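Hypothetical protein AF0941 (PDB 1YOZ) is of unknown function but forms an all-helical archaeal protein of the AF0941-like family, here assembled as a pair of subunits. Local coordinates at residues B[3-8]-B[61-66]; B[28-33]-B[91-96]; B[34-39]-B[102-107]. All coordinates share one frame; numbering follows the deposited sequence.

Interaction 1: B[3-8]-B[61-66]; sequences MLYINS and QRNFYL
Asn63, on helix 57-73, reads the backbone of Ile6 with both ends of its amide. Its CG stands anti to the backbone N (chi1 -163°), which directs it off the helix to the non-regular segment 3-8. From the base outward, CB lies 3.7 Å from Leu4 O, and CG comes within 3.6 Å of Tyr5 CA. At the tip, Asn63 OD1 accepts from Ile6 N at 2.8 Å, the donor tilted from the amide carbonyl plane. Asn63 ND2 donates to Ile6 O over 3.1 Å, and at 176° this bond is almost straight and lies on a carbonyl lone pair. An alanine here removes the amide, which would probably leave Ile6 N and Ile6 O without these partners and the segment less firmly held to the helix.

Arg62 and Leu66 of the same helix complete the contact. Leu66 CD1 sits over one face of the Tyr5 ring, 4.1 Å from its centroid, a CH-pi contact, while Asn7 CB lies over the opposite face. The phenol is fixed at its far end by Asn7 ND2, which donates to Tyr5 OH at 2.9 Å. Arg62 NH1 donates to Leu4 O at 2.9 Å, the donor standing above the carbonyl plane (68° out of it), while the same Leu66 CD1 rests over the centre of the guanidinium. Arg62 also forms a salt bridge through NE with Asp11 of the second subunit, and its NH2 donates to Tyr5 O of that subunit.

The chemistry therefore serves two ends: a buried backbone without regular structure has polar groups satisfied by side chains of a helix, and one arginine spans the intrachain contact and the dimer interface.

Interaction 2: B[28-33]-B[91-96]; sequences KLLDQK and FKIEKK
Lys95 and the Leu30 peptide make the closest approach here: the aliphatic chain of the lysine runs above the plane of the carbonyl group, with CD 3.3 Å from Leu30 O. The two flat side chains are met more lightly. Beside the Asp31 carboxylate, Lys95 CE comes to 3.8 Å of Asp31 CB, whereas Lys95 NZ stays 4.9 Å from Asp31 OD1 and forms its salt bridge with Asp27. The Gln32 amide comes nearest Lys96 O with OE1, an acceptor whose hydrogen bond comes from Asp98 N.

No direct hydrogen bond crosses between the segments, but one water does the joining. It donates to Leu30 O and to Lys96 O, the latter at 2.7 Å, and accepts from Gln32 N at 3.0 Å. An apolar touch, Leu30 CD1 to Ile93 CG2 at 4.2 Å, extends the contact.

Segment 28-33 is the bend between helices 26-29 and 32-51, where Asp31 is the N-cap of the second through OD2 and Asn34 N. Segment 91-96 belongs to the connection from helix 75-88 to helix 99-113; Leu30 also packs on Phe9 of helix 8-18 and Leu82 of helix 75-88.

Interaction 3: B[34-39]-B[102-107]; sequences NIFEMF and INEIAL
Between Phe36 and Ile105, and between the rest of their two helical turns, no hydrogen bond passes; the shortest polar bond lies within one helix, from Met38 N to Asn34 O at 2.8 Å. What joins the helices is apolar. Ile105 CG1 lies over one face of the Phe36 ring, 3.8 Å from its centroid and 17° off the ring normal, a CH-pi contact displaced toward the CG end, as its 3.6 Å approach to Phe36 CG confirms. Phe36 CG is anti to the backbone N (chi1 -157°), which starts the ring toward helix 99-113.

The segment axes are nearly parallel, 11° between their directions and 10.2 Å apart, so this is side-by-side packing of two helices in an all-helical fold, the partners being 32-51 and 99-113.

Ile105 divides its branches among three residues: besides CG1 on Phe36, its CD1 reaches Ile35 CG2 at 4.0 Å, and its CG2 meets Phe39 CB at 3.8 Å. Further out, Phe36 CE1 comes to 3.7 Å of Glu104 CB, with Glu104 OE1 at the ring edge and in its plane. Phe36 also makes a cation-pi contact with Arg40. On the inner side, Val71 of helix 57-73 and Leu75 of helix 75-88 both touch Phe39 and Ile105.

From the N terminus, segment 3-8 pairs with 61-66 and closes a loop of 52 residues. Segments 28-33 and 34-39, adjoining in the chain, open inside that loop but find their partners beyond it, at 91-96 and 102-107, so all three contacts cross one another in sequence. Interaction 1 ties the N-terminal segment to helix 57-73; interaction 2 holds the bend before helix 32-51 to the connection ahead of helix 99-113; interaction 3 sets those two helices side by side. Interactions 1 and 2, centres 24 Å apart, flank the chain's centre. Interaction 3 touches both, through Asn7 with Phe39, and through a probable hydrogen bond between Lys28 and Asn34.

Interaction 1: B[3-8]-B[61-66]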
loop_
_atom_site.group_PDB
_atom_site.type_symbol
_atom_site.label_atom_id
_atom_site.label_comp_id
_atom_site.label_asym_id
_atom_site.label_seq_id
_atom_site.Cartn_x
_atom_site.Cartn_y
_atom_site.Cartn_z
ATOM N N MET B 3 -3.458 -10.512 -3.269
ATOM C CA MET B 3 -2.301 -10.577 -2.395
ATOM C C MET B 3 -1.152 -9.770 -2.962
ATOM O O MET B 3 -0.338 -9.256 -2.208
ATOM C CB MET B 3 -1.866 -12.068 -2.164
ATOM C CG MET B 3 -2.857 -12.970 -1.367
ATOM S SD MET B 3 -2.628 -14.794 -1.639
ATOM C CE MET B 3 -0.911 -14.746 -1.541
ATOM N N LEU B 4 -1.103 -9.613 -4.293
ATOM C CA LEU B 4 0.086 -9.090 -4.916
ATOM C C LEU B 4 0.152 -7.584 -4.861
ATOM O O LEU B 4 -0.819 -6.886 -5.185
ATOM C CB LEU B 4 0.207 -9.608 -6.382
ATOM C CG LEU B 4 1.399 -9.172 -7.250
ATOM C CD1 LEU B 4 2.811 -9.680 -6.840
ATOM C CD2 LEU B 4 1.146 -9.510 -8.761
ATOM N N TYR B 5 1.303 -7.078 -4.457
ATOM C CA TYR B 5 1.546 -5.621 -4.503
ATOM C C TYR B 5 3.020 -5.386 -4.452
ATOM O O TYR B 5 3.610 -5.206 -3.366
ATOM C CB TYR B 5 0.826 -4.865 -3.360
ATOM C CG TYR B 5 1.075 -3.352 -3.319
ATOM C CD1 TYR B 5 1.489 -2.708 -2.145
ATOM C CD2 TYR B 5 0.886 -2.565 -4.447
ATOM C CE1 TYR B 5 1.642 -1.331 -2.098
ATOM C CE2 TYR B 5 1.060 -1.181 -4.414
ATOM C CZ TYR B 5 1.425 -0.568 -3.253
ATOM O OH TYR B 5 1.652 0.788 -3.268
ATOM N N ILE B 6 3.620 -5.419 -5.639
ATOM C CA ILE B 6 4.958 -4.948 -5.852
ATOM C C ILE B 6 5.009 -3.396 -5.872
ATOM O O ILE B 6 4.202 -2.750 -6.528
ATOM C CB ILE B 6 5.541 -5.555 -7.191
ATOM C CG1 ILE B 6 5.733 -7.081 -7.052
ATOM C CG2 ILE B 6 6.817 -4.874 -7.572
ATOM C CD1 ILE B 6 6.048 -7.852 -8.386
ATOM N N ASN B 7 5.952 -2.813 -5.113
ATOM C CA ASN B 7 6.243 -1.399 -5.120
ATOM C C ASN B 7 7.603 -1.230 -4.465
ATOM O O ASN B 7 7.724 -1.251 -3.227
ATOM C CB ASN B 7 5.159 -0.600 -4.334
ATOM C CG ASN B 7 5.355 0.883 -4.416
ATOM O OD1 ASN B 7 6.451 1.358 -4.693
ATOM N ND2 ASN B 7 4.306 1.645 -4.081
ATOM N N SER B 8 8.618 -1.120 -5.328
ATOM C CA SER B 8 10.013 -1.055 -4.942
ATOM C C SER B 8 10.320 0.231 -4.214
ATOM O O SER B 8 11.072 0.205 -3.250
ATOM C CB SER B 8 10.889 -1.187 -6.192
ATOM O OG SER B 8 10.762 -2.533 -6.688
ATOM N N GLN B 61 -4.004 -6.730 -12.012
ATOM C CA GLN B 61 -4.884 -5.539 -12.104
ATOM C C GLN B 61 -4.996 -4.792 -10.771
ATOM O O GLN B 61 -4.977 -3.602 -10.728
ATOM C CB GLN B 61 -6.306 -5.965 -12.483
ATOM C CG GLN B 61 -6.484 -6.444 -13.928
ATOM C CD GLN B 61 -7.938 -6.823 -14.217
ATOM O OE1 GLN B 61 -8.538 -7.684 -13.551
ATOM N NE2 GLN B 61 -8.515 -6.158 -15.192
ATOM N N ARG B 62 -5.152 -5.534 -9.696
ATOM C CA ARG B 62 -5.092 -4.974 -8.339
ATOM C C ARG B 62 -3.742 -4.300 -8.080
ATOM O O ARG B 62 -3.693 -3.147 -7.707
ATOM C CB ARG B 62 -5.358 -6.122 -7.368
ATOM C CG ARG B 62 -5.623 -5.690 -5.933
ATOM C CD ARG B 62 -4.357 -5.777 -5.115
ATOM N NE ARG B 62 -4.665 -5.566 -3.705
ATOM C CZ ARG B 62 -3.872 -5.909 -2.693
ATOM N NH1 ARG B 62 -2.671 -6.438 -2.933
ATOM N NH2 ARG B 62 -4.267 -5.636 -1.443
ATOM N N ASN B 63 -2.620 -4.981 -8.356
ATOM C CA ASN B 63 -1.309 -4.334 -8.170
ATOM C C ASN B 63 -1.147 -3.022 -8.963
ATOM O O ASN B 63 -0.585 -2.040 -8.471
ATOM C CB ASN B 63 -0.186 -5.340 -8.535
ATOM C CG ASN B 63 1.206 -4.957 -7.995
ATOM O OD1 ASN B 63 2.053 -5.840 -7.883
ATOM N ND2 ASN B 63 1.453 -3.676 -7.666
ATOM N N PHE B 64 -1.619 -3.001 -10.198
ATOM C CA PHE B 64 -1.448 -1.799 -11.017
ATOM C C PHE B 64 -2.361 -0.698 -10.487
ATOM O O PHE B 64 -1.968 0.444 -10.480
ATOM C CB PHE B 64 -1.828 -2.077 -12.480
ATOM C CG PHE B 64 -0.740 -2.763 -13.273
ATOM C CD1 PHE B 64 0.546 -2.243 -13.301
ATOM C CD2 PHE B 64 -1.036 -3.908 -14.016
ATOM C CE1 PHE B 64 1.537 -2.859 -14.027
ATOM C CE2 PHE B 64 -0.040 -4.564 -14.761
ATOM C CZ PHE B 64 1.246 -4.022 -14.774
ATOM N N TYR B 65 -3.572 -1.046 -10.046
ATOM C CA TYR B 65 -4.465 -0.033 -9.420
ATOM C C TYR B 65 -3.833 0.585 -8.167
ATOM O O TYR B 65 -3.773 1.806 -7.999
ATOM C CB TYR B 65 -5.795 -0.650 -9.081
ATOM C CG TYR B 65 -6.768 0.389 -8.562
ATOM C CD1 TYR B 65 -7.400 1.296 -9.439
ATOM C CD2 TYR B 65 -7.090 0.431 -7.219
ATOM C CE1 TYR B 65 -8.328 2.279 -8.924
ATOM C CE2 TYR B 65 -8.017 1.395 -6.703
ATOM C CZ TYR B 65 -8.619 2.292 -7.551
ATOM O OH TYR B 65 -9.517 3.167 -7.003
ATOM N N LEU B 66 -3.304 -0.250 -7.297
ATOM C CA LEU B 66 -2.652 0.268 -6.099
ATOM C C LEU B 66 -1.400 1.066 -6.455
ATOM O O LEU B 66 -1.074 2.065 -5.802
ATOM C CB LEU B 66 -2.302 -0.882 -5.118
ATOM C CG LEU B 66 -3.385 -1.734 -4.414
ATOM C CD1 LEU B 66 -2.811 -2.677 -3.362
ATOM C CD2 LEU B 66 -4.335 -0.776 -3.779
#

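Interaction 2: B[28-33]-B[91-96]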
loop_
_atom_site.group_PDB
_atom_site.type_symbol
_atom_site.label_atom_id
_atom_site.label_comp_id
_atom_site.label_asym_id
_atom_site.label_seq_id
_atom_site.Cartn_x
_atom_site.Cartn_y
_atom_site.Cartn_z
ATOM N N LYS B 28 20.152 8.327 -3.310
ATOM C CA LYS B 28 19.936 7.611 -4.566
ATOM C C LYS B 28 18.462 7.293 -4.800
ATOM O O LYS B 28 17.955 7.396 -5.940
ATOM C CB LYS B 28 20.755 6.320 -4.637
ATOM C CG LYS B 28 20.250 5.339 -5.713
ATOM C CD LYS B 28 21.197 4.167 -5.898
ATOM C CE LYS B 28 20.633 3.116 -6.841
ATOM N NZ LYS B 28 21.474 1.858 -6.788
ATOM N N LEU B 29 17.780 6.902 -3.729
ATOM C CA LEU B 29 16.368 6.593 -3.837
ATOM C C LEU B 29 15.535 7.808 -4.334
ATOM O O LEU B 29 14.592 7.630 -5.098
ATOM C CB LEU B 29 15.824 6.005 -2.525
ATOM C CG LEU B 29 14.358 5.550 -2.471
ATOM C CD1 LEU B 29 14.021 4.445 -3.458
ATOM C CD2 LEU B 29 14.025 5.131 -1.058
ATOM N N LEU B 30 15.944 9.022 -3.942
ATOM C CA LEU B 30 15.161 10.238 -4.160
ATOM C C LEU B 30 15.565 11.051 -5.375
ATOM O O LEU B 30 15.122 12.206 -5.539
ATOM C CB LEU B 30 15.221 11.109 -2.927
ATOM C CG LEU B 30 14.631 10.489 -1.668
ATOM C CD1 LEU B 30 14.913 11.394 -0.451
ATOM C CD2 LEU B 30 13.183 10.191 -1.807
ATOM N N ASP B 31 16.415 10.455 -6.204
ATOM C CA ASP B 31 16.683 10.932 -7.552
ATOM C C ASP B 31 15.477 10.606 -8.427
ATOM O O ASP B 31 15.185 9.447 -8.641
ATOM C CB ASP B 31 17.944 10.280 -8.114
ATOM C CG ASP B 31 18.272 10.779 -9.506
ATOM O OD1 ASP B 31 19.090 11.701 -9.663
ATOM O OD2 ASP B 31 17.675 10.271 -10.462
ATOM N N GLN B 32 14.758 11.643 -8.895
ATOM C CA GLN B 32 13.511 11.429 -9.649
ATOM C C GLN B 32 13.661 10.610 -10.916
ATOM O O GLN B 32 12.731 9.889 -11.301
ATOM C CB GLN B 32 12.735 12.729 -9.922
ATOM C CG GLN B 32 13.469 13.796 -10.750
ATOM C CD GLN B 32 12.539 14.952 -11.147
ATOM O OE1 GLN B 32 11.517 15.250 -10.473
ATOM N NE2 GLN B 32 12.889 15.615 -12.247
ATOM N N LYS B 33 14.816 10.686 -11.560
ATOM C CA LYS B 33 15.087 9.758 -12.653
ATOM C C LYS B 33 15.092 8.319 -12.172
ATOM O O LYS B 33 14.529 7.432 -12.827
ATOM C CB LYS B 33 16.423 10.074 -13.368
ATOM C CG LYS B 33 16.621 9.331 -14.716
ATOM C CD LYS B 33 15.559 9.729 -15.810
ATOM C CE LYS B 33 14.344 8.760 -15.912
ATOM N NZ LYS B 33 13.206 9.359 -16.759
ATOM N N PHE B 91 21.710 13.844 7.267
ATOM C CA PHE B 91 22.103 13.660 5.860
ATOM C C PHE B 91 21.062 14.393 5.014
ATOM O O PHE B 91 20.328 13.771 4.233
ATOM C CB PHE B 91 22.068 12.167 5.493
ATOM C CG PHE B 91 22.757 11.824 4.176
ATOM C CD1 PHE B 91 23.878 10.993 4.163
ATOM C CD2 PHE B 91 22.274 12.308 2.951
ATOM C CE1 PHE B 91 24.509 10.656 2.959
ATOM C CE2 PHE B 91 22.898 11.991 1.748
ATOM C CZ PHE B 91 24.012 11.162 1.747
ATOM N N LYS B 92 20.973 15.711 5.193
ATOM C CA LYS B 92 19.996 16.509 4.456
ATOM C C LYS B 92 20.116 16.294 2.943
ATOM O O LYS B 92 21.207 16.245 2.395
ATOM C CB LYS B 92 20.124 17.986 4.842
ATOM C CG LYS B 92 19.116 18.937 4.202
ATOM C CD LYS B 92 19.372 20.347 4.733
ATOM C CE LYS B 92 18.253 21.287 4.311
ATOM N NZ LYS B 92 18.474 21.706 2.904
ATOM N N ILE B 93 18.973 16.165 2.280
ATOM C CA ILE B 93 18.935 15.861 0.852
ATOM C C ILE B 93 18.571 17.097 0.041
ATOM O O ILE B 93 17.649 17.822 0.396
ATOM C CB ILE B 93 17.893 14.734 0.540
ATOM C CG1 ILE B 93 18.054 13.550 1.492
ATOM C CG2 ILE B 93 17.946 14.323 -0.957
ATOM C CD1 ILE B 93 19.250 12.688 1.234
ATOM N N GLU B 94 19.298 17.328 -1.046
ATOM C CA GLU B 94 19.099 18.535 -1.858
ATOM C C GLU B 94 18.530 18.068 -3.181
ATOM O O GLU B 94 19.106 18.334 -4.241
ATOM C CB GLU B 94 20.413 19.330 -2.090
ATOM C CG GLU B 94 21.153 19.758 -0.800
ATOM C CD GLU B 94 20.326 20.701 0.057
ATOM O OE1 GLU B 94 19.588 21.533 -0.512
ATOM O OE2 GLU B 94 20.408 20.616 1.298
ATOM N N LYS B 95 17.417 17.335 -3.089
ATOM C CA LYS B 95 16.671 16.824 -4.255
ATOM C C LYS B 95 15.200 17.178 -4.037
ATOM O O LYS B 95 14.744 17.311 -2.885
ATOM C CB LYS B 95 16.777 15.305 -4.350
ATOM C CG LYS B 95 18.180 14.736 -4.544
ATOM C CD LYS B 95 18.095 13.636 -5.543
ATOM C CE LYS B 95 19.343 12.801 -5.663
ATOM N NZ LYS B 95 20.614 13.523 -5.393
ATOM N N LYS B 96 14.470 17.322 -5.140
ATOM C CA LYS B 96 13.007 17.498 -5.132
ATOM C C LYS B 96 12.341 16.704 -6.276
ATOM O O LYS B 96 13.007 16.212 -7.187
ATOM C CB LYS B 96 12.629 18.982 -5.186
ATOM C CG LYS B 96 13.544 19.793 -6.074
ATOM C CD LYS B 96 13.167 21.284 -6.140
ATOM C CE LYS B 96 11.893 21.501 -7.026
ATOM N NZ LYS B 96 11.891 20.773 -8.380
HETATM O O HOH W 1 14.845 14.326 -7.527
#

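Interaction 3: B[34-39]-B[102-107]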
loop_
_atom_site.group_PDB
_atom_site.type_symbol
_atom_site.label_atom_id
_atom_site.label_comp_id
_atom_site.label_asym_id
_atom_site.label_seq_id
_atom_site.Cartn_x
_atom_site.Cartn_y
_atom_site.Cartn_z
ATOM N N ASN B 34 15.743 8.050 -11.035
ATOM C CA ASN B 34 15.787 6.643 -10.538
ATOM C C ASN B 34 14.364 6.181 -10.144
ATOM O O ASN B 34 13.994 5.020 -10.281
ATOM C CB ASN B 34 16.698 6.523 -9.293
ATOM C CG ASN B 34 18.192 6.693 -9.616
ATOM O OD1 ASN B 34 18.594 6.638 -10.775
ATOM N ND2 ASN B 34 19.009 6.912 -8.574
ATOM N N ILE B 35 13.604 7.117 -9.590
ATOM C CA ILE B 35 12.211 6.850 -9.179
ATOM C C ILE B 35 11.410 6.386 -10.391
ATOM O O ILE B 35 10.865 5.279 -10.403
ATOM C CB ILE B 35 11.574 8.087 -8.478
ATOM C CG1 ILE B 35 12.331 8.400 -7.188
ATOM C CG2 ILE B 35 10.086 7.855 -8.141
ATOM C CD1 ILE B 35 11.700 9.520 -6.352
ATOM N N PHE B 36 11.404 7.191 -11.451
ATOM C CA PHE B 36 10.689 6.791 -12.668
ATOM C C PHE B 36 11.158 5.413 -13.150
ATOM O O PHE B 36 10.352 4.512 -13.361
ATOM C CB PHE B 36 10.856 7.879 -13.730
ATOM C CG PHE B 36 9.780 7.893 -14.807
ATOM C CD1 PHE B 36 9.411 9.113 -15.393
ATOM C CD2 PHE B 36 9.178 6.719 -15.261
ATOM C CE1 PHE B 36 8.436 9.168 -16.411
ATOM C CE2 PHE B 36 8.227 6.750 -16.277
ATOM C CZ PHE B 36 7.847 7.980 -16.858
ATOM N N GLU B 37 12.475 5.186 -13.257
ATOM C CA GLU B 37 12.953 3.859 -13.693
ATOM C C GLU B 37 12.531 2.701 -12.781
ATOM O O GLU B 37 12.210 1.610 -13.259
ATOM C CB GLU B 37 14.481 3.874 -13.971
ATOM C CG GLU B 37 15.019 2.540 -14.471
ATOM C CD GLU B 37 16.567 2.520 -14.499
ATOM O OE1 GLU B 37 17.161 3.588 -14.847
ATOM O OE2 GLU B 37 17.174 1.452 -14.170
ATOM N N MET B 38 12.458 2.951 -11.465
ATOM C CA MET B 38 12.009 1.970 -10.478
ATOM C C MET B 38 10.568 1.547 -10.729
ATOM O O MET B 38 10.283 0.378 -10.751
ATOM C CB MET B 38 12.078 2.581 -9.052
ATOM C CG MET B 38 12.678 1.690 -7.991
ATOM S SD MET B 38 12.769 2.475 -6.392
ATOM C CE MET B 38 13.771 3.827 -6.747
ATOM N N PHE B 39 9.649 2.513 -10.899
ATOM C CA PHE B 39 8.273 2.157 -11.264
ATOM C C PHE B 39 8.186 1.488 -12.629
ATOM O O PHE B 39 7.368 0.591 -12.804
ATOM C CB PHE B 39 7.311 3.363 -11.173
ATOM C CG PHE B 39 7.029 3.783 -9.757
ATOM C CD1 PHE B 39 6.021 3.150 -9.021
ATOM C CD2 PHE B 39 7.769 4.775 -9.164
ATOM C CE1 PHE B 39 5.746 3.530 -7.708
ATOM C CE2 PHE B 39 7.501 5.179 -7.832
ATOM C CZ PHE B 39 6.509 4.540 -7.114
ATOM N N ILE B 102 5.744 13.017 -11.363
ATOM C CA ILE B 102 4.619 12.278 -10.775
ATOM C C ILE B 102 3.561 11.980 -11.823
ATOM O O ILE B 102 3.181 10.824 -11.993
ATOM C CB ILE B 102 4.032 12.993 -9.534
ATOM C CG1 ILE B 102 5.122 13.134 -8.477
ATOM C CG2 ILE B 102 2.781 12.250 -8.956
ATOM C CD1 ILE B 102 4.715 13.832 -7.228
ATOM N N ASN B 103 3.088 13.019 -12.524
ATOM C CA ASN B 103 2.102 12.818 -13.597
ATOM C C ASN B 103 2.575 11.835 -14.646
ATOM O O ASN B 103 1.792 10.999 -15.078
ATOM C CB ASN B 103 1.610 14.143 -14.245
ATOM C CG ASN B 103 1.111 15.140 -13.213
ATOM O OD1 ASN B 103 0.811 14.772 -12.087
ATOM N ND2 ASN B 103 1.021 16.415 -13.594
ATOM N N GLU B 104 3.833 11.942 -15.087
ATOM C CA GLU B 104 4.302 11.062 -16.169
ATOM C C GLU B 104 4.429 9.603 -15.722
ATOM O O GLU B 104 4.251 8.716 -16.528
ATOM C CB GLU B 104 5.647 11.504 -16.731
ATOM C CG GLU B 104 5.592 12.727 -17.643
ATOM C CD GLU B 104 6.862 13.571 -17.550
ATOM O OE1 GLU B 104 7.955 13.001 -17.282
ATOM O OE2 GLU B 104 6.761 14.812 -17.753
ATOM N N ILE B 105 4.792 9.373 -14.459
ATOM C CA ILE B 105 4.869 7.977 -13.907
ATOM C C ILE B 105 3.456 7.364 -13.888
ATOM O O ILE B 105 3.238 6.264 -14.380
ATOM C CB ILE B 105 5.495 7.977 -12.491
ATOM C CG1 ILE B 105 6.980 8.402 -12.524
ATOM C CG2 ILE B 105 5.440 6.609 -11.868
ATOM C CD1 ILE B 105 7.532 8.802 -11.123
ATOM N N ALA B 106 2.478 8.112 -13.357
ATOM C CA ALA B 106 1.065 7.627 -13.294
ATOM C C ALA B 106 0.596 7.276 -14.672
ATOM O O ALA B 106 -0.010 6.217 -14.914
ATOM C CB ALA B 106 0.150 8.688 -12.716
ATOM N N LEU B 107 0.847 8.210 -15.587
ATOM C CA LEU B 107 0.441 8.056 -16.965
ATOM C C LEU B 107 1.132 6.846 -17.600
ATOM O O LEU B 107 0.512 6.096 -18.352
ATOM C CB LEU B 107 0.718 9.366 -17.744
ATOM C CG LEU B 107 -0.362 10.470 -17.647
ATOM C CD1 LEU B 107 0.110 11.764 -18.386
ATOM C CD2 LEU B 107 -1.724 10.006 -18.154
#